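Local coordinates for hypothetical oxidoreductase ycnD (Bacillus subtilis, PDB 1ZCH), which uses NADH or NADPH to reduce FMN, and also reduces nitroaromatic compounds, quinones, chromates and azo dyes, working as a flavin-containing homodimer, at residues Gly65-Ile70 and Val133-Val138; Val75-Cys80 and Ser159-Gly164. All coordinates share one frame; numbering follows the deposited sequence.

Interaction 1: Gly65-Ile70 and Val133-Val138. With FMN (flavin mononucleotide), chain D.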
loop_
_atom_site.group_PDB
_atom_site.type_symbol
_atom_site.label_atom_id
_atom_site.label_comp_id
_atom_site.label_asym_id
_atom_site.label_seq_id
_atom_site.Cartn_x
_atom_site.Cartn_y
_atom_site.Cartn_z
ATOM N N GLY A 65 -20.129 6.524 -6.248
ATOM C CA GLY A 65 -21.180 5.561 -6.523
ATOM C C GLY A 65 -22.294 5.569 -5.496
ATOM O O GLY A 65 -23.094 4.636 -5.429
ATOM N N GLY A 66 -22.346 6.623 -4.691
ATOM C CA GLY A 66 -23.381 6.726 -3.680
ATOM C C GLY A 66 -23.328 5.627 -2.636
ATOM O O GLY A 66 -24.181 4.741 -2.612
ATOM N N GLN A 67 -22.315 5.681 -1.778
ATOM C CA GLN A 67 -22.153 4.701 -0.711
ATOM C C GLN A 67 -22.535 5.410 0.586
ATOM O O GLN A 67 -21.783 6.239 1.101
ATOM C CB GLN A 67 -20.706 4.203 -0.677
ATOM C CG GLN A 67 -20.294 3.522 -1.979
ATOM C CD GLN A 67 -18.933 2.857 -1.903
ATOM O OE1 GLN A 67 -18.658 2.088 -0.985
ATOM N NE2 GLN A 67 -18.080 3.140 -2.881
ATOM N N PRO A 68 -23.715 5.079 1.134
ATOM C CA PRO A 68 -24.269 5.657 2.363
ATOM C C PRO A 68 -23.366 5.784 3.587
ATOM O O PRO A 68 -23.515 6.730 4.365
ATOM C CB PRO A 68 -25.501 4.789 2.626
ATOM C CG PRO A 68 -25.124 3.476 2.030
ATOM C CD PRO A 68 -24.485 3.888 0.733
ATOM N N TRP A 69 -22.437 4.850 3.770
ATOM C CA TRP A 69 -21.550 4.917 4.924
ATOM C C TRP A 69 -20.597 6.110 4.872
ATOM O O TRP A 69 -20.121 6.568 5.908
ATOM C CB TRP A 69 -20.778 3.599 5.086
ATOM C CG TRP A 69 -20.398 2.928 3.803
ATOM C CD1 TRP A 69 -19.234 3.085 3.100
ATOM C CD2 TRP A 69 -21.182 1.978 3.073
ATOM N NE1 TRP A 69 -19.246 2.286 1.979
ATOM C CE2 TRP A 69 -20.430 1.597 1.938
ATOM C CE3 TRP A 69 -22.451 1.410 3.267
ATOM C CZ2 TRP A 69 -20.903 0.670 1.002
ATOM C CZ3 TRP A 69 -22.921 0.489 2.336
ATOM C CH2 TRP A 69 -22.147 0.130 1.217
ATOM N N ILE A 70 -20.330 6.618 3.672
ATOM C CA ILE A 70 -19.458 7.778 3.516
ATOM C C ILE A 70 -20.194 9.001 4.072
ATOM O O ILE A 70 -19.621 9.804 4.813
ATOM C CB ILE A 70 -19.111 8.030 2.027
ATOM C CG1 ILE A 70 -18.255 6.879 1.492
ATOM C CG2 ILE A 70 -18.374 9.361 1.871
ATOM C CD1 ILE A 70 -17.915 6.992 0.014
ATOM N N VAL A 133 -13.543 1.624 6.570
ATOM C CA VAL A 133 -13.784 0.903 5.324
ATOM C C VAL A 133 -13.148 1.722 4.206
ATOM O O VAL A 133 -13.437 2.911 4.050
ATOM C CB VAL A 133 -15.292 0.659 5.025
ATOM C CG1 VAL A 133 -16.026 1.971 4.754
ATOM C CG2 VAL A 133 -15.418 -0.285 3.827
ATOM N N PRO A 134 -12.230 1.110 3.445
ATOM C CA PRO A 134 -11.596 1.865 2.359
ATOM C C PRO A 134 -12.608 2.078 1.240
ATOM O O PRO A 134 -13.608 1.364 1.166
ATOM C CB PRO A 134 -10.443 0.959 1.920
ATOM C CG PRO A 134 -10.173 0.101 3.134
ATOM C CD PRO A 134 -11.569 -0.193 3.633
ATOM N N ILE A 135 -12.348 3.060 0.382
ATOM C CA ILE A 135 -13.243 3.357 -0.732
ATOM C C ILE A 135 -12.441 3.496 -2.025
ATOM O O ILE A 135 -11.930 4.567 -2.342
ATOM C CB ILE A 135 -14.030 4.672 -0.495
ATOM C CG1 ILE A 135 -14.881 4.565 0.779
ATOM C CG2 ILE A 135 -14.909 4.973 -1.706
ATOM C CD1 ILE A 135 -16.010 3.546 0.702
ATOM N N GLY A 136 -12.331 2.402 -2.771
ATOM C CA GLY A 136 -11.588 2.443 -4.018
ATOM C C GLY A 136 -12.370 3.126 -5.122
ATOM O O GLY A 136 -11.805 3.508 -6.149
ATOM N N ALA A 137 -13.673 3.292 -4.901
ATOM C CA ALA A 137 -14.550 3.919 -5.884
ATOM C C ALA A 137 -14.220 5.383 -6.170
ATOM O O ALA A 137 -14.815 5.989 -7.061
ATOM C CB ALA A 137 -16.004 3.790 -5.440
ATOM N N VAL A 138 -13.285 5.960 -5.418
ATOM C CA VAL A 138 -12.901 7.344 -5.669
ATOM C C VAL A 138 -12.255 7.429 -7.051
ATOM O O VAL A 138 -12.159 8.508 -7.637
ATOM C CB VAL A 138 -11.899 7.878 -4.616
ATOM C CG1 VAL A 138 -12.568 7.938 -3.252
ATOM C CG2 VAL A 138 -10.649 6.997 -4.571
HETATM N N1 FMN D . -15.717 -1.389 0.438
HETATM C C2 FMN D . -16.787 -0.669 0.050
HETATM O O2 FMN D . -17.864 -0.789 0.569
HETATM N N3 FMN D . -16.703 0.297 -1.014
HETATM C C4 FMN D . -15.503 0.542 -1.691
HETATM O O4 FMN D . -15.480 1.367 -2.588
HETATM C C4A FMN D . -14.325 -0.224 -1.267
HETATM N N5 FMN D . -13.121 -0.039 -1.897
HETATM C C5A FMN D . -12.001 -0.642 -1.353
HETATM C C6 FMN D . -10.724 -0.282 -1.901
HETATM C C7 FMN D . -9.539 -0.798 -1.382
HETATM C C7M FMN D . -8.212 -0.338 -1.950
HETATM C C8 FMN D . -9.582 -1.768 -0.271
HETATM C C8M FMN D . -8.329 -2.324 0.359
HETATM C C9 FMN D . -10.838 -2.169 0.263
HETATM C C9A FMN D . -12.053 -1.607 -0.255
HETATM N N10 FMN D . -13.389 -1.884 0.300
HETATM C C10 FMN D . -14.490 -1.200 -0.152
HETATM C "C1'" FMN D . -13.524 -2.892 1.403
HETATM C "C2'" FMN D . -13.439 -4.367 0.883
HETATM O "O2'" FMN D . -14.702 -4.711 0.298
HETATM C "C3'" FMN D . -13.106 -5.262 2.087
HETATM O "O3'" FMN D . -11.809 -4.882 2.586
HETATM C "C4'" FMN D . -13.064 -6.758 1.690
HETATM O "O4'" FMN D . -14.349 -7.217 1.259
HETATM C "C5'" FMN D . -12.566 -7.550 2.890
HETATM O "O5'" FMN D . -13.638 -7.511 4.031
HETATM P P FMN D . -13.186 -6.932 5.381
HETATM O O1P FMN D . -12.339 -7.892 6.068
HETATM O O2P FMN D . -14.368 -6.678 6.181
HETATM O O3P FMN D . -12.447 -5.690 5.189
#
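Gln67 meets Ile135 and Ala137, and Trp69 meets Ile135 and Val133, at the FMN site of this nitroreductase fold, where the turn before helix 68-72 faces the end of strand 131-135 across the pyrimidine side of the flavin. An amide suits position 67 because it both accepts and donates: Gln67 OE1 accepts the N-H of FMN N3 at 2.7 Å, while Gln67 NE2 donates to FMN O4 at 3.2 Å and also bonds to Ala64 O. A second, weak donor reaches the same oxygen, Trp69 NE1 lying 3.0 Å from Gln67 OE1 with an N-H...O angle of only 129°. With chi1 -61° placing CG beside its backbone N, the Gln67 chain runs out extended to the flavin, and its CB lies over the rim of one indole face.

Apolar groups fill the gap between the segments. Ile135 CD1 lies in plane at the edge of the Trp69 ring, 3.7 Å from Trp69 NE1. The Ile135 and Ile70 side chains reach toward each other tip to tip, Ile70 CD1 meeting Ile135 CG1; Ala137 CB sits 3.4 Å from Gln67 NE2. Beyond them Pro134 CB rests 3.6 Å from FMN C9, with Pro38 of the second subunit packed on the same proline. Gly136 suits a position where a CB would collide with FMN C6, and the flavin lies close enough for Gly136 N to donate to FMN N5 at 2.7 Å and 166°.

N-H donors at N5 and O4 would be expected to draw electron density from the oxidised ring, making N5 a better hydride acceptor; the N5 bond would have to change on reduction.

Interaction 2: Val75-Cys80 and Ser159-Gly164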
loop_
_atom_site.group_PDB
_atom_site.type_symbol
_atom_site.label_atom_id
_atom_site.label_comp_id
_atom_site.label_asym_id
_atom_site.label_seq_id
_atom_site.Cartn_x
_atom_site.Cartn_y
_atom_site.Cartn_z
ATOM N N VAL A 75 -16.047 11.211 9.349
ATOM C CA VAL A 75 -14.757 11.456 8.719
ATOM C C VAL A 75 -14.503 10.663 7.441
ATOM O O VAL A 75 -14.767 9.462 7.378
ATOM C CB VAL A 75 -13.603 11.133 9.704
ATOM C CG1 VAL A 75 -12.248 11.316 9.011
ATOM C CG2 VAL A 75 -13.699 12.025 10.935
ATOM N N PHE A 76 -14.001 11.355 6.421
ATOM C CA PHE A 76 -13.631 10.718 5.161
ATOM C C PHE A 76 -12.211 11.173 4.844
ATOM O O PHE A 76 -11.961 12.369 4.705
ATOM C CB PHE A 76 -14.534 11.138 4.000
ATOM C CG PHE A 76 -14.157 10.495 2.684
ATOM C CD1 PHE A 76 -14.624 9.222 2.353
ATOM C CD2 PHE A 76 -13.284 11.135 1.806
ATOM C CE1 PHE A 76 -14.225 8.595 1.164
ATOM C CE2 PHE A 76 -12.876 10.519 0.615
ATOM C CZ PHE A 76 -13.346 9.247 0.294
ATOM N N LEU A 77 -11.286 10.224 4.745
ATOM C CA LEU A 77 -9.900 10.541 4.420
ATOM C C LEU A 77 -9.643 10.116 2.980
ATOM O O LEU A 77 -10.072 9.040 2.563
ATOM C CB LEU A 77 -8.932 9.777 5.329
ATOM C CG LEU A 77 -9.054 9.964 6.842
ATOM C CD1 LEU A 77 -7.952 9.172 7.546
ATOM C CD2 LEU A 77 -8.950 11.445 7.183
ATOM N N LEU A 78 -8.959 10.960 2.219
ATOM C CA LEU A 78 -8.635 10.612 0.840
ATOM C C LEU A 78 -7.127 10.448 0.729
ATOM O O LEU A 78 -6.375 11.389 0.976
ATOM C CB LEU A 78 -9.095 11.697 -0.137
ATOM C CG LEU A 78 -8.730 11.370 -1.593
ATOM C CD1 LEU A 78 -9.464 10.115 -2.036
ATOM C CD2 LEU A 78 -9.087 12.542 -2.495
ATOM N N PHE A 79 -6.692 9.241 0.382
ATOM C CA PHE A 79 -5.271 8.955 0.224
ATOM C C PHE A 79 -4.921 9.142 -1.246
ATOM O O PHE A 79 -5.497 8.490 -2.120
ATOM C CB PHE A 79 -4.970 7.521 0.673
ATOM C CG PHE A 79 -5.066 7.325 2.157
ATOM C CD1 PHE A 79 -3.920 7.322 2.947
ATOM C CD2 PHE A 79 -6.311 7.195 2.778
ATOM C CE1 PHE A 79 -4.007 7.195 4.338
ATOM C CE2 PHE A 79 -6.410 7.069 4.165
ATOM C CZ PHE A 79 -5.258 7.069 4.946
ATOM N N CYS A 80 -3.985 10.048 -1.508
ATOM C CA CYS A 80 -3.561 10.357 -2.870
ATOM C C CYS A 80 -2.074 10.132 -3.067
ATOM O O CYS A 80 -1.282 10.371 -2.159
ATOM C CB CYS A 80 -3.833 11.830 -3.196
ATOM S SG CYS A 80 -5.498 12.430 -2.867
ATOM N N SER A 159 -7.436 5.953 -2.925
ATOM C CA SER A 159 -8.469 5.343 -2.100
ATOM C C SER A 159 -8.893 6.217 -0.936
ATOM O O SER A 159 -8.086 6.935 -0.351
ATOM C CB SER A 159 -7.983 3.997 -1.553
ATOM O OG SER A 159 -8.979 3.365 -0.755
ATOM N N GLY A 160 -10.177 6.156 -0.612
ATOM C CA GLY A 160 -10.663 6.908 0.520
ATOM C C GLY A 160 -10.664 5.949 1.691
ATOM O O GLY A 160 -10.407 4.751 1.530
ATOM N N LEU A 161 -10.915 6.475 2.880
ATOM C CA LEU A 161 -10.999 5.645 4.067
ATOM C C LEU A 161 -12.047 6.292 4.954
ATOM O O LEU A 161 -11.876 7.422 5.408
ATOM C CB LEU A 161 -9.663 5.576 4.817
ATOM C CG LEU A 161 -9.700 4.661 6.055
ATOM C CD1 LEU A 161 -9.952 3.204 5.624
ATOM C CD2 LEU A 161 -8.391 4.769 6.825
ATOM N N VAL A 162 -13.143 5.577 5.159
ATOM C CA VAL A 162 -14.218 6.060 6.007
ATOM C C VAL A 162 -13.820 5.756 7.449
ATOM O O VAL A 162 -13.292 4.683 7.735
ATOM C CB VAL A 162 -15.544 5.339 5.667
ATOM C CG1 VAL A 162 -16.623 5.714 6.672
ATOM C CG2 VAL A 162 -15.987 5.709 4.256
ATOM N N ILE A 163 -14.049 6.709 8.347
ATOM C CA ILE A 163 -13.724 6.517 9.755
ATOM C C ILE A 163 -14.854 7.056 10.633
ATOM O O ILE A 163 -15.399 8.133 10.376
ATOM C CB ILE A 163 -12.405 7.235 10.143
ATOM C CG1 ILE A 163 -11.249 6.695 9.295
ATOM C CG2 ILE A 163 -12.107 7.012 11.627
ATOM C CD1 ILE A 163 -9.904 7.330 9.610
ATOM N N GLY A 164 -15.207 6.292 11.661
ATOM C CA GLY A 164 -16.264 6.710 12.563
ATOM C C GLY A 164 -16.507 5.675 13.643
ATOM O O GLY A 164 -15.827 4.652 13.695
#
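Phe79 packs against Ser159 and crosses Leu161 where two central strands of the nitroreductase sheet, 75-82 and 155-164, run antiparallel. Its side chain can be followed outward. Phe79 CB starts 3.3 Å from Ser159 O, the same oxygen that accepts the Phe79 N-H; Phe79 CD2 stays near that carbonyl oxygen, which lies in plane at the ring edge; farther out, Phe79 CE2 comes 3.6 Å from Leu161 CB. With CG beside its backbone N (chi1 -71°), the ring turns its edge to the neighbouring strand, and it also packs on Leu118 of helix 104-127 and on Ala117 and Ala121, whose small side chains leave room for an aromatic.

Val75 with Ile163, Leu77 with Leu161 and Phe79 with Ser159 are hydrogen-bonded pairs, and all six side chains share this face. The bond from Leu77 N to Leu161 O, 2.9 Å at 172°, is nearly straight, whereas that from Val75 N to Ile163 O is weak. Beta-branched Val75 and Ile163 suit extended backbone, and Leu77 crosses Ile163, their CD1 atoms unusually tight at 3.4 Å.

The other face carries Phe76, Leu78 and Val162. Gly160 suits its place there because the Phe76 ring occupies the room a side chain would need: Phe76 CZ lies 3.6 Å from Gly160 CA. That bare CA also approaches the opposite strand, making a CA-H...O contact of 3.0 Å with Leu77 O.

In the fold
From the N terminus the four segments come in the order 65-70, 75-80, 133-138, 159-164, so the two contacts cross: interaction 1 closes the first loop, over 62 intervening residues that include strand 75-82 and helix 104-127, and interaction 2 closes a second over 78 residues that include strand 131-135. Strand 155-164 lies between the other two strands and joins the contacts, through probable hydrogen bonds from Ile135 N to Gly160 O and from Val162 N to Val133 O. Interaction 2 therefore ties together the middle of the sheet, while interaction 1 sets helix 68-72 beside outer strand 131-135 and forms one side of the FMN pocket.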